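Local coordinates for protein HcgB (PDB 5D5P) that probably transfers a guanylyl group onto the pyridinol precursor in the biosynthesis of the iron-guanylylpyridinol cofactor of [Fe]-hydrogenase, at residues A[73-78]-A[83-88]; A[66-71]-A[90-95]; A[99-104]-A[140-145]. All coordinates share one frame; numbering follows the deposited sequence.

Interaction 1 of 3, residues A[73-78]-A[83-88]; sequences NSADLT and LNKGLI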
ATOM      1  N   ASN A  73       8.486  -9.339 -13.931  1.00 27.20           N
ATOM      2  CA  ASN A  73       9.235  -9.850 -12.767  1.00 27.61           C
ATOM      3  C   ASN A  73      10.456  -8.990 -12.400  1.00 28.86           C
ATOM      4  O   ASN A  73      10.985  -9.100 -11.283  1.00 25.65           O
ATOM      5  CB  ASN A  73       9.656 -11.298 -12.961  1.00 32.70           C
ATOM      6  CG  ASN A  73      10.517 -11.483 -14.153  1.00 39.42           C
ATOM      7  OD1 ASN A  73      10.027 -11.417 -15.276  1.00 44.27           O
ATOM      8  ND2 ASN A  73      11.820 -11.667 -13.937  1.00 41.32           N
ATOM      9  N   SER A  74      10.916  -8.152 -13.326  1.00 25.70           N
ATOM     10  CA  SER A  74      12.067  -7.284 -13.018  1.00 25.54           C
ATOM     11  C   SER A  74      11.717  -6.363 -11.843  1.00 20.54           C
ATOM     12  O   SER A  74      12.594  -5.939 -11.067  1.00 23.25           O
ATOM     13  CB  SER A  74      12.503  -6.488 -14.263  1.00 29.13           C
ATOM     14  OG  SER A  74      11.500  -5.575 -14.624  1.00 29.57           O
ATOM     15  N   ALA A  75      10.425  -6.072 -11.679  1.00 19.55           N
ATOM     16  CA  ALA A  75       9.984  -5.186 -10.599  1.00 19.78           C
ATOM     17  C   ALA A  75      10.223  -5.765  -9.204  1.00 19.08           C
ATOM     18  O   ALA A  75      10.150  -5.052  -8.181  1.00 19.31           O
ATOM     19  CB  ALA A  75       8.492  -4.879 -10.759  1.00 22.09           C
ATOM     20  N   ASP A  76      10.518  -7.051  -9.151  1.00 19.38           N
ATOM     21  CA  ASP A  76      10.750  -7.703  -7.871  1.00 19.44           C
ATOM     22  C   ASP A  76      12.127  -7.357  -7.315  1.00 23.65           C
ATOM     23  O   ASP A  76      12.480  -7.795  -6.227  1.00 25.75           O
ATOM     24  CB  ASP A  76      10.586  -9.216  -8.030  1.00 21.11           C
ATOM     25  CG  ASP A  76       9.100  -9.628  -8.069  1.00 26.13           C
ATOM     26  OD1 ASP A  76       8.236  -8.788  -7.759  1.00 26.44           O
ATOM     27  OD2 ASP A  76       8.787 -10.757  -8.477  1.00 31.80           O
ATOM     28  N   LEU A  77      12.921  -6.599  -8.070  1.00 21.11           N
ATOM     29  CA  LEU A  77      14.192  -6.133  -7.524  1.00 22.01           C
ATOM     30  C   LEU A  77      14.080  -4.644  -7.187  1.00 21.05           C
ATOM     31  O   LEU A  77      15.082  -3.930  -7.177  1.00 23.91           O
ATOM     32  CB  LEU A  77      15.349  -6.371  -8.498  1.00 23.96           C
ATOM     33  CG  LEU A  77      15.810  -7.842  -8.557  1.00 28.01           C
ATOM     34  CD1 LEU A  77      14.928  -8.589  -9.543  1.00 33.95           C
ATOM     35  CD2 LEU A  77      17.276  -7.958  -8.922  1.00 30.93           C
ATOM     36  N   THR A  78      12.870  -4.185  -6.892  1.00 20.35           N
ATOM     37  CA  THR A  78      12.653  -2.795  -6.472  1.00 19.05           C
ATOM     38  C   THR A  78      11.987  -2.755  -5.098  1.00 20.89           C
ATOM     39  O   THR A  78      11.495  -3.782  -4.583  1.00 21.18           O
ATOM     40  CB  THR A  78      11.763  -1.971  -7.440  1.00 20.11           C
ATOM     41  OG1 THR A  78      10.411  -2.415  -7.340  1.00 20.41           O
ATOM     42  CG2 THR A  78      12.237  -2.071  -8.887  1.00 21.49           C
ATOM     43  N   LEU A  83       3.930  -1.484  -7.287  1.00 17.67           N
ATOM     44  CA  LEU A  83       3.897  -0.156  -7.872  1.00 18.34           C
ATOM     45  C   LEU A  83       4.693  -0.129  -9.179  1.00 17.78           C
ATOM     46  O   LEU A  83       4.233   0.390 -10.201  1.00 18.91           O
ATOM     47  CB  LEU A  83       4.448   0.883  -6.897  1.00 19.28           C
ATOM     48  CG  LEU A  83       4.608   2.281  -7.506  1.00 22.38           C
ATOM     49  CD1 LEU A  83       3.256   2.961  -7.746  1.00 21.19           C
ATOM     50  CD2 LEU A  83       5.500   3.157  -6.629  1.00 26.12           C
ATOM     51  N   ASN A  84       5.883  -0.693  -9.147  1.00 19.31           N
ATOM     52  CA  ASN A  84       6.727  -0.597 -10.328  1.00 18.25           C
ATOM     53  C   ASN A  84       6.237  -1.468 -11.478  1.00 19.97           C
ATOM     54  O   ASN A  84       6.526  -1.153 -12.639  1.00 20.36           O
ATOM     55  CB  ASN A  84       8.189  -0.868  -9.933  1.00 17.73           C
ATOM     56  CG  ASN A  84       8.780   0.344  -9.182  1.00 25.69           C
ATOM     57  OD1 ASN A  84       8.772   1.464  -9.699  1.00 26.43           O
ATOM     58  ND2 ASN A  84       9.202   0.144  -7.953  1.00 24.87           N
ATOM     59  N   LYS A  85       5.493  -2.543 -11.185  1.00 19.64           N
ATOM     60  CA  LYS A  85       4.840  -3.310 -12.266  1.00 22.32           C
ATOM     61  C   LYS A  85       3.809  -2.413 -12.946  1.00 21.96           C
ATOM     62  O   LYS A  85       3.671  -2.410 -14.165  1.00 21.22           O
ATOM     63  CB  LYS A  85       4.149  -4.551 -11.723  1.00 23.95           C
ATOM     64  CG  LYS A  85       5.088  -5.616 -11.223  1.00 24.49           C
ATOM     65  CD  LYS A  85       4.295  -6.894 -10.980  1.00 30.58           C
ATOM     66  CE  LYS A  85       5.041  -7.806 -10.019  1.00 40.25           C
ATOM     67  NZ  LYS A  85       4.303  -9.080  -9.752  1.00 47.98           N
ATOM     68  N   GLY A  86       3.082  -1.664 -12.123  1.00 21.09           N
ATOM     69  CA  GLY A  86       2.090  -0.737 -12.641  1.00 23.11           C
ATOM     70  C   GLY A  86       2.717   0.318 -13.527  1.00 20.57           C
ATOM     71  O   GLY A  86       2.165   0.667 -14.578  1.00 20.78           O
ATOM     72  N   LEU A  87       3.882   0.822 -13.125  1.00 18.00           N
ATOM     73  CA  LEU A  87       4.524   1.874 -13.904  1.00 21.05           C
ATOM     74  C   LEU A  87       5.052   1.360 -15.223  1.00 20.44           C
ATOM     75  O   LEU A  87       5.118   2.108 -16.200  1.00 21.01           O
ATOM     76  CB  LEU A  87       5.658   2.518 -13.100  1.00 20.84           C
ATOM     77  CG  LEU A  87       5.075   3.306 -11.921  1.00 20.92           C
ATOM     78  CD1 LEU A  87       6.216   3.796 -11.050  1.00 21.45           C
ATOM     79  CD2 LEU A  87       4.252   4.496 -12.460  1.00 21.15           C
ATOM     80  N   ILE A  88       5.407   0.077 -15.292  1.00 19.93           N
ATOM     81  CA  ILE A  88       5.774  -0.474 -16.602  1.00 19.00           C
ATOM     82  C   ILE A  88       4.602  -0.357 -17.557  1.00 19.45           C
ATOM     83  O   ILE A  88       4.773   0.024 -18.719  1.00 23.18           O
ATOM     84  CB  ILE A  88       6.200  -1.956 -16.506  1.00 19.79           C
ATOM     85  CG1 ILE A  88       7.511  -2.041 -15.758  1.00 22.37           C
ATOM     86  CG2 ILE A  88       6.344  -2.568 -17.898  1.00 24.81           C
ATOM     87  CD1 ILE A  88       7.944  -3.474 -15.419  1.00 22.32           C
TER
HETATM   88  O   HOH W   1       5.710  -8.993  -6.856  1.00 24.23           O
HETATM   89  O   HOH W   2       6.633 -10.985 -10.411  1.00 39.53           O
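Thr78 and Asn84 make the direct polar link between the 3-10 turn of 73-76 and helix 81-92. Asn84 CG lies anti to its carbonyl carbon and beside the backbone N, which directs the amide at Thr78. Asn84 ND2 donates to Thr78 OG1 at 2.9 Å, a bent bond (141°) whose acceptor lies 28° out of the amide plane. The hydroxyl sits between its own backbone N and carbonyl carbon (chi1 72°), and from there Thr78 OG1 donates to Ala75 O at 2.8 Å; that carbonyl also accepts from Thr78 N. Beside this chain the methyl of Ala75 faces the helix, with its CB 3.5 Å from Lys85 CG and also near the CB of Asn84. Beyond CG the lysine runs extended toward Asp76, yet Lys85 NZ stops 4.4 Å from Asp76 OD1. Two waters fill in: one donates to OD1 and weakly accepts from NZ, the other donates to OD2 and accepts from NZ. Lys85 NZ also has a weak hydrogen bond to Arg101 O. The chemistry implies a turn tied directly to its helix by neutral groups, while opposite charges at the surface probably attract through water without forming a salt bridge.

Interaction 2 of 3, residues A[66-71]-A[90-95]; sequences SMLEIP and VDSSDA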
ATOM      1  N   SER A  66      -6.961  -5.600 -21.261  1.00 26.40           N
ATOM      2  CA  SER A  66      -5.864  -6.361 -21.871  1.00 29.47           C
ATOM      3  C   SER A  66      -4.838  -6.772 -20.835  1.00 26.36           C
ATOM      4  O   SER A  66      -4.666  -6.063 -19.854  1.00 29.36           O
ATOM      5  CB  SER A  66      -5.172  -5.509 -22.936  1.00 31.58           C
ATOM      6  OG  SER A  66      -6.096  -5.101 -23.923  1.00 43.18           O
ATOM      7  N   MET A  67      -4.139  -7.892 -21.059  1.00 28.20           N
ATOM      8  CA  MET A  67      -2.975  -8.194 -20.206  1.00 28.00           C
ATOM      9  C   MET A  67      -1.807  -7.376 -20.704  1.00 29.36           C
ATOM     10  O   MET A  67      -1.670  -7.143 -21.885  1.00 33.81           O
ATOM     11  CB  MET A  67      -2.560  -9.673 -20.230  1.00 36.00           C
ATOM     12  CG  MET A  67      -3.337 -10.618 -19.359  1.00 42.32           C
ATOM     13  SD  MET A  67      -2.588 -12.277 -19.311  1.00 45.24           S
ATOM     14  CE  MET A  67      -2.657 -12.679 -21.052  1.00 54.67           C
ATOM     15  N   LEU A  68      -0.880  -7.089 -19.816  1.00 28.21           N
ATOM     16  CA  LEU A  68       0.359  -6.436 -20.196  1.00 32.06           C
ATOM     17  C   LEU A  68       1.257  -7.453 -20.875  1.00 33.18           C
ATOM     18  O   LEU A  68       1.485  -8.529 -20.324  1.00 33.23           O
ATOM     19  CB  LEU A  68       1.044  -5.854 -18.969  1.00 29.80           C
ATOM     20  CG  LEU A  68       2.380  -5.123 -19.150  1.00 30.52           C
ATOM     21  CD1 LEU A  68       2.180  -3.863 -19.967  1.00 35.59           C
ATOM     22  CD2 LEU A  68       2.938  -4.796 -17.807  1.00 25.85           C
ATOM     23  N   GLU A  69       1.739  -7.152 -22.079  1.00 32.15           N
ATOM     24  CA  GLU A  69       2.526  -8.151 -22.798  1.00 36.95           C
ATOM     25  C   GLU A  69       3.938  -8.290 -22.238  1.00 39.43           C
ATOM     26  O   GLU A  69       4.523  -9.376 -22.240  1.00 43.85           O
ATOM     27  CB  GLU A  69       2.677  -7.764 -24.273  1.00 44.08           C
ATOM     28  CG  GLU A  69       1.490  -7.901 -25.196  1.00 54.13           C
ATOM     29  CD  GLU A  69       1.375  -6.690 -26.102  1.00 62.17           C
ATOM     30  OE1 GLU A  69       1.661  -5.561 -25.635  1.00 64.39           O
ATOM     31  OE2 GLU A  69       1.064  -6.876 -27.295  1.00 64.56           O
ATOM     32  N   ILE A  70       4.490  -7.175 -21.790  1.00 32.45           N
ATOM     33  CA  ILE A  70       5.827  -7.113 -21.186  1.00 31.59           C
ATOM     34  C   ILE A  70       5.900  -7.837 -19.840  1.00 28.80           C
ATOM     35  O   ILE A  70       5.131  -7.555 -18.953  1.00 27.17           O
ATOM     36  CB  ILE A  70       6.282  -5.648 -20.987  1.00 36.14           C
ATOM     37  CG1 ILE A  70       6.316  -4.908 -22.316  1.00 41.20           C
ATOM     38  CG2 ILE A  70       7.659  -5.588 -20.357  1.00 38.89           C
ATOM     39  CD1 ILE A  70       6.711  -3.462 -22.171  1.00 42.04           C
ATOM     40  N   PRO A  71       6.810  -8.807 -19.703  1.00 32.45           N
ATOM     41  CA  PRO A  71       6.944  -9.435 -18.383  1.00 30.19           C
ATOM     42  C   PRO A  71       7.348  -8.447 -17.309  1.00 30.53           C
ATOM     43  O   PRO A  71       8.101  -7.505 -17.577  1.00 28.12           O
ATOM     44  CB  PRO A  71       8.063 -10.454 -18.601  1.00 29.62           C
ATOM     45  CG  PRO A  71       8.088 -10.691 -20.069  1.00 35.87           C
ATOM     46  CD  PRO A  71       7.718  -9.391 -20.695  1.00 33.60           C
ATOM     47  N   VAL A  90       1.991   1.770 -17.269  1.00 21.86           N
ATOM     48  CA  VAL A  90       1.832   3.204 -17.508  1.00 21.85           C
ATOM     49  C   VAL A  90       2.790   3.768 -18.570  1.00 23.27           C
ATOM     50  O   VAL A  90       2.363   4.516 -19.480  1.00 24.29           O
ATOM     51  CB  VAL A  90       2.014   3.997 -16.203  1.00 23.27           C
ATOM     52  CG1 VAL A  90       2.158   5.508 -16.485  1.00 25.84           C
ATOM     53  CG2 VAL A  90       0.862   3.701 -15.257  1.00 22.85           C
ATOM     54  N   ASP A  91       4.062   3.388 -18.497  1.00 20.92           N
ATOM     55  CA  ASP A  91       5.072   4.041 -19.322  1.00 21.30           C
ATOM     56  C   ASP A  91       5.214   3.441 -20.705  1.00 22.67           C
ATOM     57  O   ASP A  91       5.803   4.051 -21.584  1.00 24.34           O
ATOM     58  CB  ASP A  91       6.424   4.009 -18.602  1.00 23.25           C
ATOM     59  CG  ASP A  91       6.412   4.870 -17.351  1.00 27.86           C
ATOM     60  OD1 ASP A  91       5.475   5.694 -17.202  1.00 28.40           O
ATOM     61  OD2 ASP A  91       7.307   4.720 -16.502  1.00 29.40           O
ATOM     62  N   SER A  92       4.665   2.248 -20.906  1.00 24.51           N
ATOM     63  CA  SER A  92       4.905   1.568 -22.161  1.00 23.87           C
ATOM     64  C   SER A  92       3.640   1.395 -22.995  1.00 26.95           C
ATOM     65  O   SER A  92       3.711   0.865 -24.100  1.00 28.95           O
ATOM     66  CB  SER A  92       5.562   0.194 -21.894  1.00 27.64           C
ATOM     67  OG  SER A  92       4.629  -0.694 -21.274  1.00 29.64           O
ATOM     68  N   SER A  93       2.506   1.871 -22.491  1.00 27.59           N
ATOM     69  CA  SER A  93       1.228   1.735 -23.217  1.00 32.32           C
ATOM     70  C   SER A  93       0.378   2.988 -23.064  1.00 33.18           C
ATOM     71  O   SER A  93       0.791   3.921 -22.386  1.00 32.83           O
ATOM     72  CB  SER A  93       0.461   0.514 -22.716  1.00 35.56           C
ATOM     73  OG  SER A  93      -0.150   0.759 -21.458  1.00 39.19           O
ATOM     74  N   ASP A  94      -0.782   3.070 -23.730  1.00 36.88           N
ATOM     75  CA  ASP A  94      -1.640   4.222 -23.436  1.00 38.95           C
ATOM     76  C   ASP A  94      -2.951   3.804 -22.758  1.00 36.74           C
ATOM     77  O   ASP A  94      -4.025   4.316 -23.072  1.00 37.59           O
ATOM     78  CB  ASP A  94      -1.897   5.090 -24.670  1.00 47.47           C
ATOM     79  CG  ASP A  94      -0.761   6.108 -24.904  1.00 54.96           C
ATOM     80  OD1 ASP A  94      -0.512   6.967 -24.011  1.00 55.46           O
ATOM     81  OD2 ASP A  94      -0.130   6.069 -25.986  1.00 58.99           O
ATOM     82  N   ALA A  95      -2.830   2.895 -21.794  1.00 34.07           N
ATOM     83  CA  ALA A  95      -3.968   2.489 -20.959  1.00 31.40           C
ATOM     84  C   ALA A  95      -4.508   3.685 -20.181  1.00 31.01           C
ATOM     85  O   ALA A  95      -3.730   4.549 -19.769  1.00 30.57           O
ATOM     86  CB  ALA A  95      -3.550   1.371 -19.997  1.00 26.87           C
TER
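Ile70, Leu68 and Ser92, the residues that meet here, carry no ring, amide or charged plane, so the contact has no stacked faces and no edge-on approach; aliphatic branch ends simply lie against a serine side chain. The delta methyl of Ile70 comes closest, with Ile70 CD1 3.6 Å from Ser92 OG. The same methyl also rests on the methylene, Ile70 CD1 to Ser92 CB being 3.8 Å. Its reach comes from the long branch of Ile70, where CD1 continues anti to CA (chi2 178°) and is carried out toward the end of helix 81-92. One methyl of Leu68 approaches more loosely, with Leu68 CD1 4.2 Å from Ser92 OG. No hydrogen bond crosses between the segments. The serine hydroxyl instead turns back onto its own helix: at chi1 69°, OG lies between the backbone N and the carbonyl carbon, and it is hydrogen-bonded to Ile88 O one turn earlier. Ser93, the first residue to leave helical geometry, likewise bonds through its hydroxyl to Ala89 O, and it accepts a weak, long bond from Ala95 N at 3.4 Å to Ser93 OG. Around this point Leu68 also packs on Ile88 and Ala89 of the helix and on Thr41 of strand 39-43; Val40 and Val42 of that strand bond to the backbone of Ser66, and Val42 also to that of Leu68. The contact therefore joins the C-terminal end of helix 81-92 to the chain leaving strand 64-67, within a beta-alpha-beta crossover that leads over strand 39-43 to strand 97-103. Chemically it is weak, small and mostly dispersive: since the hydroxyl is engaged by a helix carbonyl, Ser92 offers the two aliphatic residues little more than a surface to rest on.

Interaction 3 of 3, residues A[99-104]-A[140-145]; sequences ITRGRL and KTVELE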
ATOM      1  N   ILE A  99      -4.389  -1.942 -13.556  1.00 19.57           N
ATOM      2  CA  ILE A  99      -4.561  -2.717 -12.335  1.00 19.35           C
ATOM      3  C   ILE A  99      -3.341  -3.572 -12.156  1.00 20.30           C
ATOM      4  O   ILE A  99      -2.951  -4.295 -13.073  1.00 20.55           O
ATOM      5  CB  ILE A  99      -5.824  -3.593 -12.370  1.00 24.90           C
ATOM      6  CG1 ILE A  99      -7.030  -2.682 -12.574  1.00 29.98           C
ATOM      7  CG2 ILE A  99      -5.909  -4.401 -11.041  1.00 19.88           C
ATOM      8  CD1 ILE A  99      -8.239  -3.408 -12.894  1.00 38.90           C
ATOM      9  N   THR A 100      -2.682  -3.413 -11.017  1.00 17.20           N
ATOM     10  CA  THR A 100      -1.429  -4.125 -10.784  1.00 22.10           C
ATOM     11  C   THR A 100      -1.457  -4.840  -9.463  1.00 21.92           C
ATOM     12  O   THR A 100      -2.128  -4.416  -8.531  1.00 19.52           O
ATOM     13  CB  THR A 100      -0.223  -3.140 -10.811  1.00 23.82           C
ATOM     14  OG1 THR A 100       0.978  -3.861 -10.552  1.00 23.38           O
ATOM     15  CG2 THR A 100      -0.387  -2.042  -9.741  1.00 24.25           C
ATOM     16  N   ARG A 101      -0.729  -5.949  -9.375  1.00 20.83           N
ATOM     17  CA  ARG A 101      -0.642  -6.638  -8.116  1.00 24.80           C
ATOM     18  C   ARG A 101       0.757  -7.197  -8.011  1.00 26.85           C
ATOM     19  O   ARG A 101       1.321  -7.595  -9.017  1.00 31.00           O
ATOM     20  CB  ARG A 101      -1.679  -7.749  -8.054  1.00 30.56           C
ATOM     21  CG  ARG A 101      -1.620  -8.555  -6.824  1.00 38.51           C
ATOM     22  CD  ARG A 101      -2.345  -9.862  -6.960  1.00 37.06           C
ATOM     23  NE  ARG A 101      -2.447 -10.418  -5.629  1.00 38.40           N
ATOM     24  CZ  ARG A 101      -1.826 -11.504  -5.204  1.00 38.89           C
ATOM     25  NH1 ARG A 101      -1.007 -12.181  -6.008  1.00 40.47           N
ATOM     26  NH2 ARG A 101      -2.030 -11.891  -3.959  1.00 37.95           N
ATOM     27  N   GLY A 102       1.335  -7.168  -6.821  1.00 23.71           N
ATOM     28  CA  GLY A 102       2.664  -7.711  -6.631  1.00 23.73           C
ATOM     29  C   GLY A 102       3.037  -7.522  -5.183  1.00 21.67           C
ATOM     30  O   GLY A 102       2.199  -7.172  -4.350  1.00 22.78           O
ATOM     31  N   ARG A 103       4.312  -7.691  -4.874  1.00 19.04           N
ATOM     32  CA  ARG A 103       4.746  -7.546  -3.495  1.00 20.99           C
ATOM     33  C   ARG A 103       4.549  -6.103  -3.021  1.00 20.17           C
ATOM     34  O   ARG A 103       4.686  -5.169  -3.801  1.00 21.32           O
ATOM     35  CB  ARG A 103       6.212  -7.976  -3.392  1.00 27.43           C
ATOM     36  CG  ARG A 103       6.595  -8.513  -2.088  1.00 33.34           C
ATOM     37  CD  ARG A 103       7.835  -9.351  -2.285  1.00 27.75           C
ATOM     38  NE  ARG A 103       8.969  -8.505  -2.650  1.00 20.96           N
ATOM     39  CZ  ARG A 103       9.934  -8.834  -3.515  1.00 23.33           C
ATOM     40  NH1 ARG A 103       9.931 -10.008  -4.146  1.00 22.62           N
ATOM     41  NH2 ARG A 103      10.945  -7.977  -3.724  1.00 22.57           N
ATOM     42  N   LEU A 104       4.167  -5.941  -1.760  1.00 18.18           N
ATOM     43  CA  LEU A 104       4.030  -4.628  -1.156  1.00 15.65           C
ATOM     44  C   LEU A 104       5.400  -3.965  -0.982  1.00 17.80           C
ATOM     45  O   LEU A 104       5.609  -2.808  -1.370  1.00 19.67           O
ATOM     46  CB  LEU A 104       3.343  -4.759   0.205  1.00 20.42           C
ATOM     47  CG  LEU A 104       3.439  -3.521   1.091  1.00 20.21           C
ATOM     48  CD1 LEU A 104       2.687  -2.307   0.471  1.00 20.44           C
ATOM     49  CD2 LEU A 104       2.870  -3.886   2.456  1.00 21.37           C
ATOM     50  N   LYS A 140      -9.110 -16.548  -5.192  1.00 36.22           N
ATOM     51  CA  LYS A 140      -9.973 -15.955  -4.188  1.00 36.11           C
ATOM     52  C   LYS A 140      -9.243 -14.795  -3.537  1.00 32.87           C
ATOM     53  O   LYS A 140      -9.857 -13.792  -3.194  1.00 32.27           O
ATOM     54  CB  LYS A 140     -10.387 -16.995  -3.150  1.00 36.25           C
ATOM     55  CG  LYS A 140     -11.648 -17.770  -3.567  1.00 43.46           C
ATOM     56  CD  LYS A 140     -12.231 -18.581  -2.432  1.00 47.80           C
ATOM     57  CE  LYS A 140     -13.582 -19.169  -2.814  1.00 51.21           C
ATOM     58  NZ  LYS A 140     -14.240 -19.872  -1.675  1.00 55.56           N
ATOM     59  N   THR A 141      -7.925 -14.893  -3.437  1.00 31.06           N
ATOM     60  CA  THR A 141      -7.132 -13.780  -2.908  1.00 25.63           C
ATOM     61  C   THR A 141      -7.184 -12.539  -3.827  1.00 28.40           C
ATOM     62  O   THR A 141      -7.443 -11.426  -3.362  1.00 26.36           O
ATOM     63  CB  THR A 141      -5.677 -14.203  -2.677  1.00 30.41           C
ATOM     64  OG1 THR A 141      -5.642 -15.271  -1.714  1.00 31.51           O
ATOM     65  CG2 THR A 141      -4.842 -13.013  -2.179  1.00 34.14           C
ATOM     66  N   VAL A 142      -6.971 -12.733  -5.126  1.00 27.75           N
ATOM     67  CA  VAL A 142      -7.002 -11.601  -6.057  1.00 29.74           C
ATOM     68  C   VAL A 142      -8.417 -10.988  -6.102  1.00 27.40           C
ATOM     69  O   VAL A 142      -8.569  -9.773  -6.076  1.00 26.95           O
ATOM     70  CB  VAL A 142      -6.537 -12.045  -7.462  1.00 33.56           C
ATOM     71  CG1 VAL A 142      -6.682 -10.918  -8.472  1.00 32.27           C
ATOM     72  CG2 VAL A 142      -5.082 -12.494  -7.390  1.00 34.70           C
ATOM     73  N   GLU A 143      -9.442 -11.838  -6.128  1.00 25.02           N
ATOM     74  CA  GLU A 143     -10.828 -11.380  -6.099  1.00 27.21           C
ATOM     75  C   GLU A 143     -11.100 -10.470  -4.900  1.00 28.25           C
ATOM     76  O   GLU A 143     -11.602  -9.358  -5.068  1.00 26.75           O
ATOM     77  CB  GLU A 143     -11.786 -12.572  -6.063  1.00 35.97           C
ATOM     78  CG  GLU A 143     -13.241 -12.170  -6.016  1.00 42.08           C
ATOM     79  CD  GLU A 143     -14.176 -13.374  -5.981  1.00 51.35           C
ATOM     80  OE1 GLU A 143     -13.740 -14.472  -5.570  1.00 57.29           O
ATOM     81  OE2 GLU A 143     -15.337 -13.224  -6.396  1.00 52.49           O
ATOM     82  N   LEU A 144     -10.747 -10.920  -3.696  1.00 30.92           N
ATOM     83  CA  LEU A 144     -10.970 -10.123  -2.494  1.00 30.20           C
ATOM     84  C   LEU A 144     -10.181  -8.806  -2.553  1.00 29.19           C
ATOM     85  O   LEU A 144     -10.686  -7.762  -2.115  1.00 30.26           O
ATOM     86  CB  LEU A 144     -10.577 -10.900  -1.243  1.00 32.74           C
ATOM     87  CG  LEU A 144     -10.728 -10.145   0.073  1.00 37.71           C
ATOM     88  CD1 LEU A 144     -12.199  -9.772   0.240  1.00 41.44           C
ATOM     89  CD2 LEU A 144     -10.236 -10.980   1.248  1.00 39.87           C
ATOM     90  N   GLU A 145      -8.950  -8.855  -3.062  1.00 23.99           N
ATOM     91  CA  GLU A 145      -8.122  -7.643  -3.142  1.00 25.68           C
ATOM     92  C   GLU A 145      -8.857  -6.619  -3.988  1.00 22.30           C
ATOM     93  O   GLU A 145      -8.942  -5.442  -3.624  1.00 21.84           O
ATOM     94  CB  GLU A 145      -6.733  -7.916  -3.756  1.00 26.65           C
ATOM     95  CG  GLU A 145      -5.756  -8.636  -2.826  1.00 29.37           C
ATOM     96  CD  GLU A 145      -4.522  -9.143  -3.557  1.00 36.73           C
ATOM     97  OE1 GLU A 145      -4.429  -8.929  -4.795  1.00 37.83           O
ATOM     98  OE2 GLU A 145      -3.651  -9.763  -2.896  1.00 34.89           O
TER
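Arg101 and Glu145 form a side-on salt bridge between strand 97-103 and helix 138-151. Arg101 NE donates to Glu145 OE1 at 2.6 Å, lying near the syn lone pair of that oxygen. Alongside it Arg101 NH2 donates to Glu145 OE2 at 2.9 Å, and this bond is the straighter of the two. Both oxygens lie close to the guanidinium plane, but NH2 stands somewhat out of the carboxylate plane, as the two planes are 25° apart. A weak third bond runs from Arg101 NE to Glu145 OE2 at 3.1 Å. The arginine reaches this position by running extended from CG to NE, with CG anti to the backbone N (chi1 177°), and it meets the glutamate side chain at about a right angle. Glu145 OE2 has a second partner in Ser128 OG on strand 122-128, which helps fix the rotation of the carboxylate. Outside the bonds, Val142 covers one face of the guanidinium, its CG2 lying 3.7 Å above the plane and displaced toward the rim, with Val142 CG2 3.8 Å from Arg101 CD. Thr141 approaches obliquely with its methyl, Thr141 CG2 being 3.5 Å from Arg101 NH2; its hydroxyl is directed instead to Asn136 ND2. Further out, Val142 also packs on Val53 of helix 47-57, while Glu145 touches Ser111 and Leu113 of strand 111-117. Helix 138-151 is thus joined to the central strand of the sheet, with strand and helix directions at 123°. Two nitrogens and a serine hydroxyl together satisfy a buried carboxylate, and with a methyl over the guanidinium face this implies a directional, partly desolvated ion pair that probably helps set how the helix sits on the sheet.

How the interactions relate
From the N terminus, interaction 2 opens first, at the end of strand 64-67, and closes at the end of helix 81-92. Interaction 1 falls wholly within that span, folding the 73-78 turn back on the same helix; Ile88 packs against Leu68 and Ile70, so the two contacts share one aliphatic patch. Both precede interaction 3, which begins on the next strand, 97-103, and closes the longer excursion through strands 111-117 and 122-128 to helix 138-151. A probable hydrogen bond from Arg103 NH2 to Asp76 O connects interactions 1 and 3, whereas 2 and 3 adjoin only in sequence. Together they tie a crossover helix and the final helix to one mixed sheet.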